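Local coordinates for protein beta-galactosidase (Bacillus circulans, PDB 4MAD) that probably hydrolyses terminal non-reducing beta-D-galactose residues of beta-D-galactosides, as a retaining glycosidase of family 35 built on a TIM barrel with added beta domains, at residues Glu552-Pro564 / Gln583-Ala595. Residues are numbered along the deposited sequence; the frame is centred on the assembly and turned at random.
Sequences EIGPQQTLYVPAP and QSVTFVDTPVLGA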
ATOM      1  N   GLU A 552      14.612   1.558 -12.236  1.00 17.08           N
ATOM      2  CA  GLU A 552      15.069   2.580 -13.160  1.00 18.30           C
ATOM      3  C   GLU A 552      14.004   3.015 -14.155  1.00 19.65           C
ATOM      4  O   GLU A 552      14.135   4.042 -14.770  1.00 18.22           O
ATOM      5  CB  GLU A 552      16.277   2.087 -13.957  1.00 19.62           C
ATOM      6  CG  GLU A 552      15.945   0.953 -14.803  1.00 22.56           C
ATOM      7  CD  GLU A 552      17.119   0.196 -15.442  1.00 33.84           C
ATOM      8  OE1 GLU A 552      18.264   0.559 -15.276  1.00 30.54           O
ATOM      9  OE2 GLU A 552      16.828  -0.810 -16.104  1.00 35.14           O
ATOM     10  N   ILE A 553      12.987   2.186 -14.332  1.00 18.57           N
ATOM     11  CA  ILE A 553      11.954   2.467 -15.324  1.00 20.22           C
ATOM     12  C   ILE A 553      11.042   3.636 -14.968  1.00 19.03           C
ATOM     13  O   ILE A 553      10.314   4.086 -15.768  1.00 17.79           O
ATOM     14  CB  ILE A 553      11.148   1.243 -15.779  1.00 22.33           C
ATOM     15  CG1 ILE A 553      10.233   0.719 -14.694  1.00 16.90           C
ATOM     16  CG2 ILE A 553      12.066   0.222 -16.328  1.00 20.60           C
ATOM     17  CD1 ILE A 553       9.335  -0.350 -15.121  1.00 15.40           C
ATOM     18  N   GLY A 554      11.108   4.060 -13.716  1.00 18.40           N
ATOM     19  CA  GLY A 554      10.369   5.209 -13.272  1.00 18.47           C
ATOM     20  C   GLY A 554       8.893   5.034 -13.063  1.00 15.75           C
ATOM     21  O   GLY A 554       8.425   3.977 -13.024  1.00 16.81           O
ATOM     22  N   PRO A 555       8.146   6.109 -12.956  1.00 14.26           N
ATOM     23  CA  PRO A 555       8.617   7.483 -12.984  1.00 15.94           C
ATOM     24  C   PRO A 555       9.353   7.975 -11.757  1.00 17.24           C
ATOM     25  O   PRO A 555       9.964   8.993 -11.845  1.00 18.24           O
ATOM     26  CB  PRO A 555       7.319   8.275 -13.100  1.00 15.66           C
ATOM     27  CG  PRO A 555       6.306   7.430 -12.522  1.00 17.20           C
ATOM     28  CD  PRO A 555       6.758   6.039 -12.519  1.00 17.00           C
ATOM     29  N   GLN A 556       9.180   7.312 -10.642  1.00 14.63           N
ATOM     30  CA  GLN A 556       9.876   7.649  -9.427  1.00 15.89           C
ATOM     31  C   GLN A 556      11.353   7.264  -9.534  1.00 15.13           C
ATOM     32  O   GLN A 556      11.637   6.187  -9.904  1.00 17.01           O
ATOM     33  CB  GLN A 556       9.236   6.946  -8.238  1.00 16.73           C
ATOM     34  CG  GLN A 556      10.009   7.021  -6.945  1.00 20.19           C
ATOM     35  CD  GLN A 556       9.252   6.493  -5.780  1.00 18.95           C
ATOM     36  OE1 GLN A 556       8.299   5.824  -5.954  1.00 18.33           O
ATOM     37  NE2 GLN A 556       9.671   6.806  -4.590  1.00 19.77           N
ATOM     38  N   GLN A 557      12.248   8.200  -9.212  1.00 15.98           N
ATOM     39  CA  GLN A 557      13.661   7.884  -9.180  1.00 13.90           C
ATOM     40  C   GLN A 557      14.368   8.160  -7.860  1.00 15.52           C
ATOM     41  O   GLN A 557      15.521   8.014  -7.790  1.00 19.52           O
ATOM     42  CB  GLN A 557      14.383   8.578 -10.300  1.00 17.28           C
ATOM     43  CG  GLN A 557      13.770   8.336 -11.595  1.00 17.00           C
ATOM     44  CD  GLN A 557      14.244   7.099 -12.253  1.00 24.53           C
ATOM     45  OE1 GLN A 557      15.130   6.489 -11.818  1.00 22.64           O
ATOM     46  NE2 GLN A 557      13.636   6.765 -13.366  1.00 26.00           N
ATOM     47  N   THR A 558      13.637   8.575  -6.844  1.00 16.34           N
ATOM     48  CA  THR A 558      14.180   8.834  -5.513  1.00 15.88           C
ATOM     49  C   THR A 558      13.329   8.157  -4.483  1.00 18.53           C
ATOM     50  O   THR A 558      12.188   7.950  -4.729  1.00 19.72           O
ATOM     51  CB  THR A 558      14.175  10.300  -5.140  1.00 16.92           C
ATOM     52  OG1 THR A 558      12.896  10.858  -5.383  1.00 19.69           O
ATOM     53  CG2 THR A 558      15.181  11.058  -5.897  1.00 16.09           C
ATOM     54  N   LEU A 559      13.921   7.822  -3.357  1.00 17.19           N
ATOM     55  CA  LEU A 559      13.219   7.302  -2.223  1.00 16.48           C
ATOM     56  C   LEU A 559      13.296   8.311  -1.079  1.00 16.71           C
ATOM     57  O   LEU A 559      14.325   8.675  -0.730  1.00 17.17           O
ATOM     58  CB  LEU A 559      13.786   5.958  -1.730  1.00 15.47           C
ATOM     59  CG  LEU A 559      13.468   4.681  -2.489  1.00 19.38           C
ATOM     60  CD1 LEU A 559      14.217   3.438  -2.023  1.00 17.15           C
ATOM     61  CD2 LEU A 559      12.032   4.448  -2.598  1.00 21.33           C
ATOM     62  N   TYR A 560      12.161   8.644  -0.513  1.00 15.73           N
ATOM     63  CA  TYR A 560      12.062   9.531   0.620  1.00 15.42           C
ATOM     64  C   TYR A 560      12.559   8.858   1.859  1.00 16.40           C
ATOM     65  O   TYR A 560      12.185   7.793   2.163  1.00 17.78           O
ATOM     66  CB  TYR A 560      10.631  10.023   0.767  1.00 14.68           C
ATOM     67  CG  TYR A 560      10.168  10.665   2.049  1.00 15.31           C
ATOM     68  CD1 TYR A 560      10.773  11.760   2.568  1.00 19.32           C
ATOM     69  CD2 TYR A 560       9.082  10.186   2.685  1.00 22.10           C
ATOM     70  CE1 TYR A 560      10.328  12.318   3.680  1.00 18.10           C
ATOM     71  CE2 TYR A 560       8.635  10.721   3.808  1.00 21.62           C
ATOM     72  CZ  TYR A 560       9.260  11.810   4.306  1.00 25.09           C
ATOM     73  OH  TYR A 560       8.794  12.338   5.434  1.00 28.44           O
ATOM     74  N   VAL A 561      13.408   9.580   2.553  1.00 16.31           N
ATOM     75  CA  VAL A 561      13.898   9.218   3.835  1.00 17.49           C
ATOM     76  C   VAL A 561      13.407  10.187   4.915  1.00 16.27           C
ATOM     77  O   VAL A 561      13.914  11.234   5.041  1.00 17.53           O
ATOM     78  CB  VAL A 561      15.416   9.272   3.838  1.00 16.32           C
ATOM     79  CG1 VAL A 561      15.956   8.782   5.123  1.00 17.86           C
ATOM     80  CG2 VAL A 561      15.995   8.565   2.692  1.00 20.39           C
ATOM     81  N   PRO A 562      12.448   9.795   5.704  1.00 18.79           N
ATOM     82  CA  PRO A 562      12.011  10.616   6.807  1.00 19.41           C
ATOM     83  C   PRO A 562      13.118  10.817   7.840  1.00 20.99           C
ATOM     84  O   PRO A 562      13.808   9.911   8.148  1.00 19.70           O
ATOM     85  CB  PRO A 562      10.883   9.791   7.425  1.00 21.34           C
ATOM     86  CG  PRO A 562      10.474   8.904   6.414  1.00 21.43           C
ATOM     87  CD  PRO A 562      11.641   8.590   5.605  1.00 16.43           C
ATOM     88  N   ALA A 563      13.178  11.985   8.441  1.00 19.36           N
ATOM     89  CA  ALA A 563      14.250  12.241   9.366  1.00 21.42           C
ATOM     90  C   ALA A 563      14.328  11.227  10.511  1.00 20.08           C
ATOM     91  O   ALA A 563      15.399  10.910  10.948  1.00 22.84           O
ATOM     92  CB  ALA A 563      14.131  13.589   9.905  1.00 19.13           C
ATOM     93  N   PRO A 564      13.208  10.726  10.985  1.00 20.81           N
ATOM     94  CA  PRO A 564      13.218   9.820  12.140  1.00 22.01           C
ATOM     95  C   PRO A 564      13.966   8.525  11.917  1.00 21.92           C
ATOM     96  O   PRO A 564      14.338   7.897  12.845  1.00 19.12           O
ATOM     97  CB  PRO A 564      11.766   9.561  12.365  1.00 22.18           C
ATOM     98  CG  PRO A 564      11.138  10.849  12.007  1.00 20.36           C
ATOM     99  CD  PRO A 564      11.868  11.278  10.788  1.00 20.39           C
ATOM    100  N   GLN A 583      29.020   2.150  -7.549  1.00 21.79           N
ATOM    101  CA  GLN A 583      29.864   2.385  -6.398  1.00 22.83           C
ATOM    102  C   GLN A 583      29.297   3.176  -5.232  1.00 19.78           C
ATOM    103  O   GLN A 583      29.831   3.174  -4.190  1.00 21.09           O
ATOM    104  CB  GLN A 583      31.178   2.993  -6.835  1.00 23.94           C
ATOM    105  CG  GLN A 583      31.980   2.211  -7.800  1.00 37.20           C
ATOM    106  CD  GLN A 583      32.456   0.869  -7.294  1.00 49.46           C
ATOM    107  OE1 GLN A 583      32.676   0.661  -6.116  1.00 55.65           O
ATOM    108  NE2 GLN A 583      32.635  -0.052  -8.211  1.00 55.63           N
ATOM    109  N   SER A 584      28.207   3.859  -5.489  1.00 20.98           N
ATOM    110  CA  SER A 584      27.657   4.833  -4.574  1.00 19.49           C
ATOM    111  C   SER A 584      26.232   5.234  -4.862  1.00 21.24           C
ATOM    112  O   SER A 584      25.706   4.966  -5.874  1.00 17.12           O
ATOM    113  CB  SER A 584      28.491   6.099  -4.637  1.00 21.67           C
ATOM    114  OG  SER A 584      28.282   6.746  -5.830  1.00 19.64           O
ATOM    115  N   VAL A 585      25.554   5.987  -3.905  1.00 18.05           N
ATOM    116  CA  VAL A 585      24.377   6.750  -4.105  1.00 20.83           C
ATOM    117  C   VAL A 585      24.554   8.184  -3.515  1.00 21.97           C
ATOM    118  O   VAL A 585      25.373   8.386  -2.715  1.00 22.47           O
ATOM    119  CB  VAL A 585      23.147   6.083  -3.461  1.00 20.00           C
ATOM    120  CG1 VAL A 585      22.855   4.747  -4.129  1.00 20.00           C
ATOM    121  CG2 VAL A 585      23.360   5.903  -1.966  1.00 20.00           C
ATOM    122  N   THR A 586      23.604   8.926  -3.854  1.00 22.67           N
ATOM    123  CA  THR A 586      23.668  10.300  -3.405  1.00 24.34           C
ATOM    124  C   THR A 586      22.378  10.738  -2.747  1.00 22.32           C
ATOM    125  O   THR A 586      21.355  10.351  -3.167  1.00 22.71           O
ATOM    126  CB  THR A 586      23.880  11.275  -4.533  1.00 26.74           C
ATOM    127  OG1 THR A 586      24.728  10.704  -5.480  1.00 35.48           O
ATOM    128  CG2 THR A 586      24.563  12.465  -4.005  1.00 29.84           C
ATOM    129  N   PHE A 587      22.464  11.519  -1.690  1.00 22.24           N
ATOM    130  CA  PHE A 587      21.293  11.929  -0.996  1.00 18.55           C
ATOM    131  C   PHE A 587      21.022  13.379  -1.449  1.00 20.32           C
ATOM    132  O   PHE A 587      21.885  14.168  -1.426  1.00 21.59           O
ATOM    133  CB  PHE A 587      21.496  11.849   0.509  1.00 20.49           C
ATOM    134  CG  PHE A 587      21.482  10.456   1.046  1.00 17.44           C
ATOM    135  CD1 PHE A 587      20.466   9.995   1.808  1.00 20.15           C
ATOM    136  CD2 PHE A 587      22.496   9.628   0.756  1.00 19.98           C
ATOM    137  CE1 PHE A 587      20.457   8.721   2.247  1.00 21.33           C
ATOM    138  CE2 PHE A 587      22.496   8.349   1.200  1.00 25.03           C
ATOM    139  CZ  PHE A 587      21.479   7.911   1.954  1.00 19.60           C
ATOM    140  N   VAL A 588      19.807  13.675  -1.853  1.00 18.72           N
ATOM    141  CA  VAL A 588      19.443  14.972  -2.382  1.00 17.36           C
ATOM    142  C   VAL A 588      18.265  15.595  -1.603  1.00 19.61           C
ATOM    143  O   VAL A 588      17.678  14.939  -0.800  1.00 16.96           O
ATOM    144  CB  VAL A 588      19.118  14.872  -3.865  1.00 18.54           C
ATOM    145  CG1 VAL A 588      20.247  14.318  -4.573  1.00 23.09           C
ATOM    146  CG2 VAL A 588      17.954  14.006  -4.075  1.00 18.52           C
ATOM    147  N   ASP A 589      17.969  16.875  -1.842  1.00 18.64           N
ATOM    148  CA  ASP A 589      16.982  17.592  -1.070  1.00 18.94           C
ATOM    149  C   ASP A 589      15.636  17.800  -1.734  1.00 20.17           C
ATOM    150  O   ASP A 589      14.777  18.403  -1.209  1.00 18.59           O
ATOM    151  CB  ASP A 589      17.542  18.897  -0.530  1.00 19.68           C
ATOM    152  CG  ASP A 589      17.555  19.972  -1.517  1.00 23.22           C
ATOM    153  OD1 ASP A 589      17.440  19.720  -2.687  1.00 25.49           O
ATOM    154  OD2 ASP A 589      17.694  21.106  -1.114  1.00 23.93           O
ATOM    155  N   THR A 590      15.489  17.222  -2.904  1.00 21.06           N
ATOM    156  CA  THR A 590      14.213  17.223  -3.547  1.00 23.01           C
ATOM    157  C   THR A 590      13.990  15.961  -4.315  1.00 20.39           C
ATOM    158  O   THR A 590      14.902  15.443  -4.830  1.00 21.47           O
ATOM    159  CB  THR A 590      14.096  18.398  -4.461  1.00 28.54           C
ATOM    160  OG1 THR A 590      12.724  18.596  -4.801  1.00 33.31           O
ATOM    161  CG2 THR A 590      14.858  18.151  -5.649  1.00 28.03           C
ATOM    162  N   PRO A 591      12.760  15.522  -4.392  1.00 18.01           N
ATOM    163  CA  PRO A 591      12.493  14.254  -5.040  1.00 17.23           C
ATOM    164  C   PRO A 591      12.404  14.328  -6.550  1.00 18.80           C
ATOM    165  O   PRO A 591      12.196  15.354  -7.100  1.00 18.41           O
ATOM    166  CB  PRO A 591      11.138  13.880  -4.499  1.00 19.01           C
ATOM    167  CG  PRO A 591      10.465  15.152  -4.305  1.00 19.31           C
ATOM    168  CD  PRO A 591      11.514  16.177  -4.028  1.00 20.84           C
ATOM    169  N   VAL A 592      12.510  13.160  -7.169  1.00 16.21           N
ATOM    170  CA  VAL A 592      12.212  12.974  -8.576  1.00 16.07           C
ATOM    171  C   VAL A 592      11.084  11.950  -8.664  1.00 16.52           C
ATOM    172  O   VAL A 592      11.296  10.801  -8.513  1.00 16.78           O
ATOM    173  CB  VAL A 592      13.381  12.506  -9.358  1.00 18.55           C
ATOM    174  CG1 VAL A 592      13.004  12.259 -10.756  1.00 20.56           C
ATOM    175  CG2 VAL A 592      14.444  13.529  -9.313  1.00 21.73           C
ATOM    176  N   LEU A 593       9.881  12.420  -8.880  1.00 14.22           N
ATOM    177  CA  LEU A 593       8.722  11.547  -8.925  1.00 15.79           C
ATOM    178  C   LEU A 593       8.235  11.450 -10.337  1.00 17.63           C
ATOM    179  O   LEU A 593       7.307  10.789 -10.603  1.00 20.39           O
ATOM    180  CB  LEU A 593       7.622  12.099  -8.065  1.00 14.29           C
ATOM    181  CG  LEU A 593       7.959  12.311  -6.615  1.00 15.93           C
ATOM    182  CD1 LEU A 593       6.816  12.835  -5.855  1.00 21.49           C
ATOM    183  CD2 LEU A 593       8.420  11.060  -6.048  1.00 18.22           C
ATOM    184  N   GLY A 594       8.861  12.177 -11.223  1.00 21.44           N
ATOM    185  CA  GLY A 594       8.299  12.359 -12.521  1.00 27.74           C
ATOM    186  C   GLY A 594       9.218  12.298 -13.698  1.00 32.00           C
ATOM    187  O   GLY A 594       9.098  12.999 -14.639  1.00 31.58           O
ATOM    188  N   ALA A 595      10.155  11.417 -13.653  1.00 35.36           N
ATOM    189  CA  ALA A 595      10.915  11.330 -14.830  1.00 41.11           C
ATOM    190  C   ALA A 595      10.121  10.547 -15.916  1.00 42.79           C
ATOM    191  O   ALA A 595      10.460   9.448 -16.264  1.00 46.37           O
ATOM    192  CB  ALA A 595      12.209  10.764 -14.546  1.00 41.58           C
TER
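Three hydrogen bonds, two between backbones and one to a threonine hydroxyl, tie Q557, T558 and P555 to the C-terminal tail at 591-595. The straightest runs from Q557 N to V592 O at 2.9 Å, with 177° at the hydrogen. V592 O also takes a CA-H...O contact from Q556 CA at 3.6 Å. One residue on, the direction reverses: V592 N donates to T558 OG1 at 2.9 Å. Wedged between its own backbone N and carbonyl carbon (chi1 50°), that hydroxyl projects to the tail and also packs on the CA of P591. At the far end A595 N reaches P555 O at 3.0 Å.

Apolar contact fills in around these bonds. T558 CG2 lies 4.2 Å from V592 CB, the two side chains crossing at about a right angle, while V592 CG1 lies against CB and CG of Q557, these two side chains crossing obliquely. Q557 CG also lies 4.1 Å from A595 CB; beyond it the chain bends at chi2 (-86°), and NE2 bonds back to E552 O from above that carbonyl's plane, bridging the loop that contains the cis peptide before P555. The Q556 amide is fixed separately, NE2 on T558 O and OE1 on S312 N. Further along, V561 CG2 approaches F587 CE1 obliquely at 4.5 Å.

In this galactose-binding-type beta domain, the chain leaves strand 584-588 of the eight-stranded antiparallel sheet, and its tail returns across the T558 side of the edge strand 558-561 and the loop before it, while L559 points the other way. Strand 528-531 separates strands 558-561 and 584-588, pairing with both; V561 and F587 both pack on its T528 and I530. L547 of strand 545-551, the sheet's other outermost strand, also touches V561.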